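Local structure of uncharacterized protein (4PUX) at residues 24-29 with 37-42; 89-94 with 124-129; 118-123 with 143-148. The protein is of unknown function but folds into an antiparallel beta-barrel of the DUF3237 family, which belongs to the allene-oxide-cyclase-like barrel clan. All blocks are in the same frame, centred on the assembly; numbering follows the deposited sequence. Where two conformers were deposited one is given.

Contact 1 of 3, residues 24-29 with 37-42. With EDO (1,2-ethanediol), chain C.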
# COMPACT_ATOMS: atom_id res chain seq x y z
N ALA A 24 -3.02 14.65 7.38
CA ALA A 24 -2.65 14.99 8.75
C ALA A 24 -1.14 15.03 8.83
O ALA A 24 -0.46 14.42 8.01
CB ALA A 24 -3.20 13.95 9.75
N PRO A 25 -0.60 15.77 9.81
CA PRO A 25 0.86 15.78 9.92
C PRO A 25 1.44 14.39 10.30
O PRO A 25 0.81 13.61 11.02
CB PRO A 25 1.14 16.80 11.04
CG PRO A 25 -0.14 17.52 11.27
CD PRO A 25 -1.26 16.64 10.80
N VAL A 26 2.62 14.10 9.76
CA VAL A 26 3.36 12.88 10.10
C VAL A 26 4.03 13.07 11.46
O VAL A 26 4.60 14.13 11.72
CB VAL A 26 4.44 12.54 9.04
CG1 VAL A 26 5.25 11.31 9.45
CG2 VAL A 26 3.81 12.32 7.64
N TRP A 27 3.90 12.07 12.33
CA TRP A 27 4.71 12.03 13.54
C TRP A 27 6.10 11.43 13.21
O TRP A 27 6.21 10.26 12.83
CB TRP A 27 4.03 11.27 14.68
CG TRP A 27 2.90 11.99 15.38
CD1 TRP A 27 3.01 13.12 16.21
CD2 TRP A 27 1.52 11.69 15.31
NE1 TRP A 27 1.79 13.46 16.69
CE2 TRP A 27 0.85 12.61 16.16
CE3 TRP A 27 0.78 10.67 14.70
CZ2 TRP A 27 -0.53 12.57 16.37
CZ3 TRP A 27 -0.61 10.66 14.88
CH2 TRP A 27 -1.24 11.57 15.74
N GLU A 28 7.11 12.27 13.29
CA GLU A 28 8.51 11.93 13.00
C GLU A 28 9.20 11.57 14.30
O GLU A 28 9.56 12.45 15.07
CB GLU A 28 9.21 13.11 12.33
CG GLU A 28 8.57 13.58 11.01
CD GLU A 28 8.88 12.69 9.82
OE1 GLU A 28 9.58 11.65 9.99
OE2 GLU A 28 8.44 13.03 8.69
N LEU A 29 9.26 10.29 14.62
CA LEU A 29 9.84 9.84 15.91
C LEU A 29 11.35 9.76 15.93
O LEU A 29 11.94 9.57 17.02
CB LEU A 29 9.24 8.49 16.37
CG LEU A 29 7.95 8.65 17.18
CD1 LEU A 29 6.80 9.20 16.37
CD2 LEU A 29 7.55 7.32 17.73
N LYS A 37 14.52 5.28 10.98
CA LYS A 37 13.60 6.28 11.48
C LYS A 37 12.18 5.75 11.48
O LYS A 37 11.73 5.16 10.49
CB LYS A 37 13.67 7.56 10.62
CG LYS A 37 14.99 8.25 10.77
CD LYS A 37 15.03 9.53 9.95
CE LYS A 37 16.46 10.13 9.87
NZ LYS A 37 16.56 11.24 8.84
N ARG A 38 11.50 5.93 12.61
CA ARG A 38 10.09 5.58 12.78
C ARG A 38 9.22 6.79 12.41
O ARG A 38 9.40 7.87 12.95
CB ARG A 38 9.82 5.15 14.23
CG ARG A 38 8.34 4.94 14.50
CD ARG A 38 7.77 3.76 13.72
NE ARG A 38 8.27 2.45 14.17
CZ ARG A 38 7.92 1.30 13.64
NH1 ARG A 38 7.15 1.29 12.55
NH2 ARG A 38 8.30 0.16 14.19
N ARG A 39 8.30 6.59 11.48
CA ARG A 39 7.37 7.62 11.00
C ARG A 39 5.94 7.04 11.12
O ARG A 39 5.68 5.94 10.61
CB ARG A 39 7.66 7.99 9.52
CG ARG A 39 9.12 8.31 9.26
CD ARG A 39 9.35 8.73 7.82
NE ARG A 39 8.76 10.02 7.52
CZ ARG A 39 7.93 10.30 6.52
NH1 ARG A 39 7.58 9.38 5.63
NH2 ARG A 39 7.50 11.54 6.37
N ILE A 40 5.04 7.76 11.79
CA ILE A 40 3.64 7.32 11.95
C ILE A 40 2.80 8.28 11.14
O ILE A 40 2.72 9.47 11.43
CB ILE A 40 3.22 7.23 13.43
CG1 ILE A 40 4.15 6.28 14.20
CG2 ILE A 40 1.73 6.84 13.55
CD1 ILE A 40 3.93 6.25 15.71
N ILE A 41 2.31 7.76 10.02
CA ILE A 41 1.66 8.54 8.95
C ILE A 41 0.13 8.26 8.96
O ILE A 41 -0.31 7.17 8.54
CB ILE A 41 2.24 8.13 7.58
CG1 ILE A 41 3.77 8.25 7.55
CG2 ILE A 41 1.56 8.93 6.44
CD1 ILE A 41 4.43 7.50 6.44
N PRO A 42 -0.66 9.14 9.59
CA PRO A 42 -2.12 8.92 9.66
C PRO A 42 -2.82 8.76 8.32
O PRO A 42 -2.55 9.49 7.38
CB PRO A 42 -2.64 10.14 10.41
CG PRO A 42 -1.51 10.60 11.21
CD PRO A 42 -0.32 10.41 10.26
C1 EDO C . 5.58 -2.05 12.53
O1 EDO C . 6.93 -1.67 12.36
C2 EDO C . 5.35 -2.72 13.87
O2 EDO C . 5.52 -1.82 14.93
O HOH W 1 -0.50 11.62 7.35
O HOH W 2 11.36 10.27 11.98

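Contact 2 of 3, residues 89-94 with 124-129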
# COMPACT_ATOMS: atom_id res chain seq x y z
N ILE A 89 -14.51 -3.64 6.23
CA ILE A 89 -13.38 -4.51 5.92
C ILE A 89 -12.08 -3.94 6.50
O ILE A 89 -11.68 -2.83 6.15
CB ILE A 89 -13.19 -4.75 4.40
CG1 ILE A 89 -14.52 -5.11 3.67
CG2 ILE A 89 -12.03 -5.75 4.14
CD1 ILE A 89 -14.43 -5.14 2.17
N TYR A 90 -11.51 -4.64 7.46
CA TYR A 90 -10.21 -4.29 8.09
C TYR A 90 -9.07 -4.70 7.15
O TYR A 90 -9.02 -5.86 6.71
CB TYR A 90 -10.11 -4.99 9.46
CG TYR A 90 -8.73 -5.08 10.08
CD1 TYR A 90 -7.83 -3.99 10.07
CD2 TYR A 90 -8.37 -6.22 10.81
CE1 TYR A 90 -6.55 -4.10 10.63
CE2 TYR A 90 -7.11 -6.34 11.40
CZ TYR A 90 -6.24 -5.25 11.38
OH TYR A 90 -4.97 -5.30 11.92
N LEU A 91 -8.25 -3.72 6.75
CA LEU A 91 -7.16 -3.94 5.81
C LEU A 91 -5.80 -3.73 6.51
O LEU A 91 -5.59 -2.70 7.21
CB LEU A 91 -7.33 -2.96 4.60
CG LEU A 91 -6.23 -2.98 3.53
CD1 LEU A 91 -6.06 -4.34 2.92
CD2 LEU A 91 -6.52 -1.92 2.44
N GLN A 92 -4.86 -4.63 6.20
CA GLN A 92 -3.43 -4.53 6.57
C GLN A 92 -2.62 -4.60 5.27
O GLN A 92 -2.82 -5.52 4.47
CB GLN A 92 -3.00 -5.66 7.50
CG GLN A 92 -3.70 -5.65 8.85
CD GLN A 92 -3.59 -6.97 9.59
OE1 GLN A 92 -4.48 -7.87 9.47
NE2 GLN A 92 -2.46 -7.17 10.21
N THR A 93 -1.69 -3.65 5.07
CA THR A 93 -0.75 -3.73 3.96
C THR A 93 0.69 -3.73 4.51
O THR A 93 0.99 -3.15 5.56
CB THR A 93 -0.93 -2.62 2.90
OG1 THR A 93 -0.48 -1.37 3.44
CG2 THR A 93 -2.40 -2.47 2.47
N LYS A 94 1.56 -4.38 3.77
CA LYS A 94 2.99 -4.50 4.06
C LYS A 94 3.75 -4.43 2.74
O LYS A 94 3.26 -4.86 1.70
CB LYS A 94 3.31 -5.80 4.79
CG LYS A 94 2.74 -5.85 6.25
CD LYS A 94 2.97 -7.15 6.89
CE LYS A 94 2.55 -7.14 8.36
NZ LYS A 94 1.06 -7.05 8.54
N MSE A 124 -1.46 -7.42 0.68
CA MSE A 124 -2.70 -6.98 1.31
C MSE A 124 -3.38 -8.17 2.03
O MSE A 124 -3.50 -9.24 1.46
CB MSE A 124 -3.67 -6.43 0.23
CG MSE A 124 -3.08 -5.33 -0.63
SE MSE A 124 -4.24 -4.77 -2.07
CE MSE A 124 -5.64 -3.83 -1.11
N GLN A 125 -3.92 -7.90 3.23
CA GLN A 125 -4.65 -8.87 4.04
C GLN A 125 -5.96 -8.24 4.50
O GLN A 125 -5.96 -7.10 5.03
CB GLN A 125 -3.82 -9.26 5.26
CG GLN A 125 -4.47 -10.28 6.15
CD GLN A 125 -3.58 -10.68 7.30
OE1 GLN A 125 -2.39 -10.29 7.40
NE2 GLN A 125 -4.12 -11.46 8.17
N PHE A 126 -7.06 -8.93 4.26
CA PHE A 126 -8.42 -8.44 4.56
C PHE A 126 -9.11 -9.22 5.66
O PHE A 126 -8.95 -10.44 5.75
CB PHE A 126 -9.28 -8.55 3.32
CG PHE A 126 -8.72 -7.90 2.08
CD1 PHE A 126 -7.92 -8.63 1.19
CD2 PHE A 126 -9.04 -6.57 1.76
CE1 PHE A 126 -7.47 -8.03 -0.02
CE2 PHE A 126 -8.57 -5.97 0.58
CZ PHE A 126 -7.75 -6.71 -0.30
N GLU A 127 -10.06 -8.58 6.37
CA GLU A 127 -10.92 -9.23 7.37
C GLU A 127 -12.30 -8.61 7.31
O GLU A 127 -12.42 -7.40 7.52
CB GLU A 127 -10.46 -9.10 8.81
CG GLU A 127 -9.42 -9.96 9.28
CD GLU A 127 -9.25 -9.90 10.84
OE1 GLU A 127 -10.26 -9.70 11.64
OE2 GLU A 127 -8.12 -10.20 11.23
N THR A 128 -13.30 -9.43 7.03
CA THR A 128 -14.70 -8.99 7.03
C THR A 128 -15.62 -10.14 7.42
O THR A 128 -15.32 -11.32 7.20
CB THR A 128 -15.08 -8.40 5.63
OG1 THR A 128 -16.39 -7.84 5.65
CG2 THR A 128 -15.00 -9.51 4.53
N SER A 129 -16.81 -9.79 7.96
CA SER A 129 -17.85 -10.78 8.22
C SER A 129 -18.96 -10.78 7.15
O SER A 129 -19.84 -11.65 7.19
CB SER A 129 -18.50 -10.54 9.59
OG SER A 129 -19.24 -9.33 9.62
O HOH W 3 -6.78 -7.42 7.71
O HOH W 4 -4.95 -10.07 11.51
O HOH W 5 -0.39 -8.50 6.53

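Contact 3 of 3, residues 118-123 with 143-148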
# COMPACT_ATOMS: atom_id res chain seq x y z
N TYR A 118 10.22 5.14 -8.55
CA TYR A 118 10.31 4.31 -7.36
C TYR A 118 9.66 2.94 -7.55
O TYR A 118 8.65 2.79 -8.24
CB TYR A 118 9.61 4.99 -6.16
CG TYR A 118 10.28 6.27 -5.70
CD1 TYR A 118 10.06 7.46 -6.38
CD2 TYR A 118 11.15 6.27 -4.60
CE1 TYR A 118 10.70 8.64 -6.00
CE2 TYR A 118 11.79 7.47 -4.18
CZ TYR A 118 11.57 8.64 -4.89
OH TYR A 118 12.18 9.83 -4.51
N TYR A 119 10.28 1.96 -6.92
CA TYR A 119 9.70 0.64 -6.67
C TYR A 119 8.81 0.79 -5.42
O TYR A 119 9.31 1.19 -4.37
CB TYR A 119 10.80 -0.36 -6.36
CG TYR A 119 10.25 -1.77 -6.17
CD1 TYR A 119 9.82 -2.23 -4.90
CD2 TYR A 119 10.16 -2.65 -7.25
CE1 TYR A 119 9.32 -3.52 -4.73
CE2 TYR A 119 9.68 -3.97 -7.09
CZ TYR A 119 9.23 -4.38 -5.82
OH TYR A 119 8.73 -5.69 -5.66
N PHE A 120 7.50 0.56 -5.56
CA PHE A 120 6.54 0.73 -4.44
C PHE A 120 5.46 -0.33 -4.64
O PHE A 120 4.48 -0.12 -5.37
CB PHE A 120 6.03 2.18 -4.42
CG PHE A 120 5.15 2.56 -3.24
CD1 PHE A 120 4.93 1.72 -2.14
CD2 PHE A 120 4.63 3.86 -3.20
CE1 PHE A 120 4.14 2.15 -1.07
CE2 PHE A 120 3.83 4.27 -2.15
CZ PHE A 120 3.61 3.42 -1.08
N LYS A 121 5.63 -1.44 -3.94
CA LYS A 121 4.79 -2.64 -4.05
C LYS A 121 4.39 -3.11 -2.66
O LYS A 121 5.17 -3.01 -1.70
CB LYS A 121 5.46 -3.79 -4.85
CG LYS A 121 6.04 -3.40 -6.23
CD LYS A 121 4.97 -2.92 -7.15
CE LYS A 121 5.26 -3.12 -8.62
NZ LYS A 121 5.95 -1.96 -9.19
N ILE A 122 3.16 -3.61 -2.55
CA ILE A 122 2.61 -4.08 -1.29
C ILE A 122 1.90 -5.44 -1.41
O ILE A 122 1.44 -5.83 -2.49
CB ILE A 122 1.61 -3.05 -0.68
CG1 ILE A 122 0.46 -2.73 -1.66
CG2 ILE A 122 2.34 -1.77 -0.30
CD1 ILE A 122 -0.69 -1.93 -1.05
N THR A 123 1.78 -6.11 -0.26
CA THR A 123 0.85 -7.24 -0.04
C THR A 123 -0.32 -6.76 0.82
O THR A 123 -0.17 -5.78 1.59
CB THR A 123 1.53 -8.45 0.62
OG1 THR A 123 2.00 -8.09 1.93
CG2 THR A 123 2.70 -8.93 -0.21
N GLY A 143 -0.52 -5.04 -4.44
CA GLY A 143 -0.72 -3.71 -5.00
C GLY A 143 0.51 -3.09 -5.61
O GLY A 143 1.63 -3.35 -5.17
N SER A 144 0.30 -2.26 -6.64
CA SER A 144 1.35 -1.45 -7.27
C SER A 144 0.99 0.00 -7.02
O SER A 144 -0.10 0.45 -7.42
CB SER A 144 1.40 -1.71 -8.76
OG SER A 144 2.38 -0.91 -9.39
N ALA A 145 1.84 0.70 -6.30
CA ALA A 145 1.54 2.01 -5.69
C ALA A 145 2.42 3.16 -6.19
O ALA A 145 3.53 2.93 -6.70
CB ALA A 145 1.68 1.90 -4.15
N MSE A 146 1.95 4.37 -5.96
CA MSE A 146 2.69 5.59 -6.21
C MSE A 146 2.30 6.68 -5.20
O MSE A 146 1.10 6.90 -4.92
CB MSE A 146 2.45 6.04 -7.66
CG MSE A 146 3.25 7.26 -8.09
SE MSE A 146 2.84 7.85 -9.84
CE MSE A 146 3.51 6.28 -10.81
N ARG A 147 3.29 7.35 -4.63
CA ARG A 147 3.06 8.56 -3.83
C ARG A 147 2.64 9.76 -4.71
O ARG A 147 3.19 9.95 -5.81
CB ARG A 147 4.34 8.99 -3.13
CG ARG A 147 4.59 8.48 -1.76
CD ARG A 147 5.78 9.33 -1.31
NE ARG A 147 6.00 9.56 0.10
CZ ARG A 147 7.07 10.22 0.56
NH1 ARG A 147 7.98 10.65 -0.31
NH2 ARG A 147 7.25 10.42 1.85
N LEU A 148 1.65 10.55 -4.24
CA LEU A 148 1.29 11.80 -4.92
C LEU A 148 1.04 12.84 -3.80
O LEU A 148 -0.09 13.02 -3.35
CB LEU A 148 0.05 11.61 -5.82
CG LEU A 148 -0.27 12.80 -6.72
CD1 LEU A 148 0.80 12.90 -7.84
CD2 LEU A 148 -1.68 12.70 -7.30
O HOH W 6 5.74 4.16 -8.03

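Contact 1 of 3, residues 24-29 with 37-42
Glu-28 OE1 is held by two donors: Arg-39 NE, 3.1 Å away, which meets the syn lone pair of Glu-28 OE1, and a water that also donates to Arg-38 O. The carboxylate belongs to the first strand of a beta hairpin, 27-33 with 36-49, at the surface of the barrel, and it illustrates how a cross-strand ion pair can tie two strands, here on the Glu-28/Arg-39 face of the hairpin. Arg-39 grips it side-on, NE facing OE1 and NH2 reaching Glu-28 OE2 at 2.9 Å, both oxygens close to the guanidinium plane; a weak third bond runs from NE to OE2. Glu-28 turns at chi2 (-77°) and Arg-39 at chi3 (69°), so that two side chains leaving the same face in a non-hydrogen-bonded pair run alongside each other and converge at their tips. Val-26 CG1 lies over one face of the guanidinium, 3.8 Å from Arg-39 NH2, and Gln-65 takes up Arg-39 NH1 from the next strand.

Beneath the ion pair the backbones are joined by Trp-27 and Ile-40, a hydrogen-bonded pair: Ile-40 N gives Trp-27 O a nearly straight bond of 2.9 Å, and Trp-27 N returns one to Ile-40 O. Leu-29 N adds a bond to Arg-38 O. On the opposite face Trp-27 swings its six-membered ring along the hairpin, CZ3 meeting Pro-42 CG at 3.8 Å while CE3 passes Ile-40 CG2. Its NE1 binds a citrate, probably from the crystallisation liquor. Arg-38, bent at chi2 and chi3, leads away from 24-29 and lies against Trp-64 and Ile-66 of strand 54-67; its NH1 and NH2 both donate to O1 of an ethanediol, NH2 at 2.9 Å.

Contact 2 of 3, residues 89-94 with 124-129
Phe-126, on the barrel strand 118-127, shows how one ring can knit a cross-strand cluster. Its CB sits 4.0 Å from Ile-89 CG2. With CG anti to the carbonyl carbon (chi1 -54°), the ring brings CD2 to the same methyl, which meets it at the edge near the ring plane, and CE2 to within 3.8 Å of Leu-91 CD1. Leu-91 CD1 makes an off-centre CH-pi contact, 4.2 Å from the centroid of the Phe-126 ring, and also touches CE of selenomethionine Met-124. Leu-15 of strand 12-21 and Leu-136 of a loop also pack on the ring.

The backbones run antiparallel, with Tyr-90 and Glu-127, then Gln-92 and Gln-125, as hydrogen-bonded pairs, each joined by two bonds; Gln-92 N to Gln-125 O, at 2.9 Å, is the straightest (167°). On the face of these four residues the side chains lie alongside one another in pairs. The Glu-127 carboxylate stands steeply to the Tyr-90 ring and approaches its edge, CD 3.8 Å from Tyr-90 CD2. One water donates to both Gln-92 OE1 and Glu-127 OE2, while another links Lys-94 NZ to Gln-125 OE1.

The chemistry thus alternates: largely apolar side chains pack on the Phe-126 face, where the hydroxyl of Thr-93 is met by Thr-77, whereas on the Gln-125 face water mediates between polar ends, implying an inner and a solvent-facing side of the barrel wall.

Contact 3 of 3, residues 118-123 with 143-148
Strands 118-123 and 143-147 run antiparallel but strongly twisted, their short axes at 137° and joined by three backbone hydrogen bonds. Two of these form the hydrogen-bonded pair of Ile-122 with Gly-143, the bond from Gly-143 N to Ile-122 O measuring 2.9 Å; in both the donor lies above the carbonyl plane and not on a lone pair, which accompanies the strong twist between the two strands. The third, Ala-145 N to Phe-120 O, is also 2.9 Å and nearly in line with the C=O axis. Further on, a water lies between Tyr-118 O and Ala-145 O, where the strands diverge.

The case illustrates how small residues let large side chains come close to the opposite backbone. Phe-120, with CG anti to the backbone N (chi1 -174°), lays its ring across the other strand, and Ala-145 CB sits over the centre of one face, 3.5 Å from the Phe-120 ring centroid, in a CH-pi contact. Arg-147 N comes to the ring edge, 4.0 Å from Phe-120 CE2. Ile-122 puts CG1 in the crowded position between its N and carbonyl carbon (chi1 57°), and Gly-143, having no side chain, lets that carbon rest 3.7 Å from Gly-143 CA. On the other face Lys-121 bends at chi2, carrying its CE to 3.7 Å from Ser-144 OG.

Strand 118-127 is flanked on its other side by strand 88-99, with Arg-97 touching Phe-120 and Thr-93 touching Ile-122. Strand 141-147 is followed in the sheet by strand 151-159, from which Val-152 packs on both Phe-120 and Ala-145, and Tyr-154 on Ile-122 and Ala-145.

In the fold
All three contacts join antiparallel neighbours in one curled sheet, yet their chemistry changes with depth. Contact 1 is a surface hairpin in which a salt bridge supplements the backbone bonds; contacts 2 and 3 are partly buried and add apolar packing on their inner face, around a phenylalanine in each, to theirs. The latter two share strand 118-127, which pairs with 88-99 on one edge and 141-147 on the other, and they join where Lys-94 O probably accepts a hydrogen bond from Thr-123 N, at 2.8 Å. Contact 1 stands about 22 Å from contact 2, centre to centre, without touching it. Where it approaches contact 3, like charges come close, Arg-39 NH1 lying 3.9 Å from Arg-147 NH2.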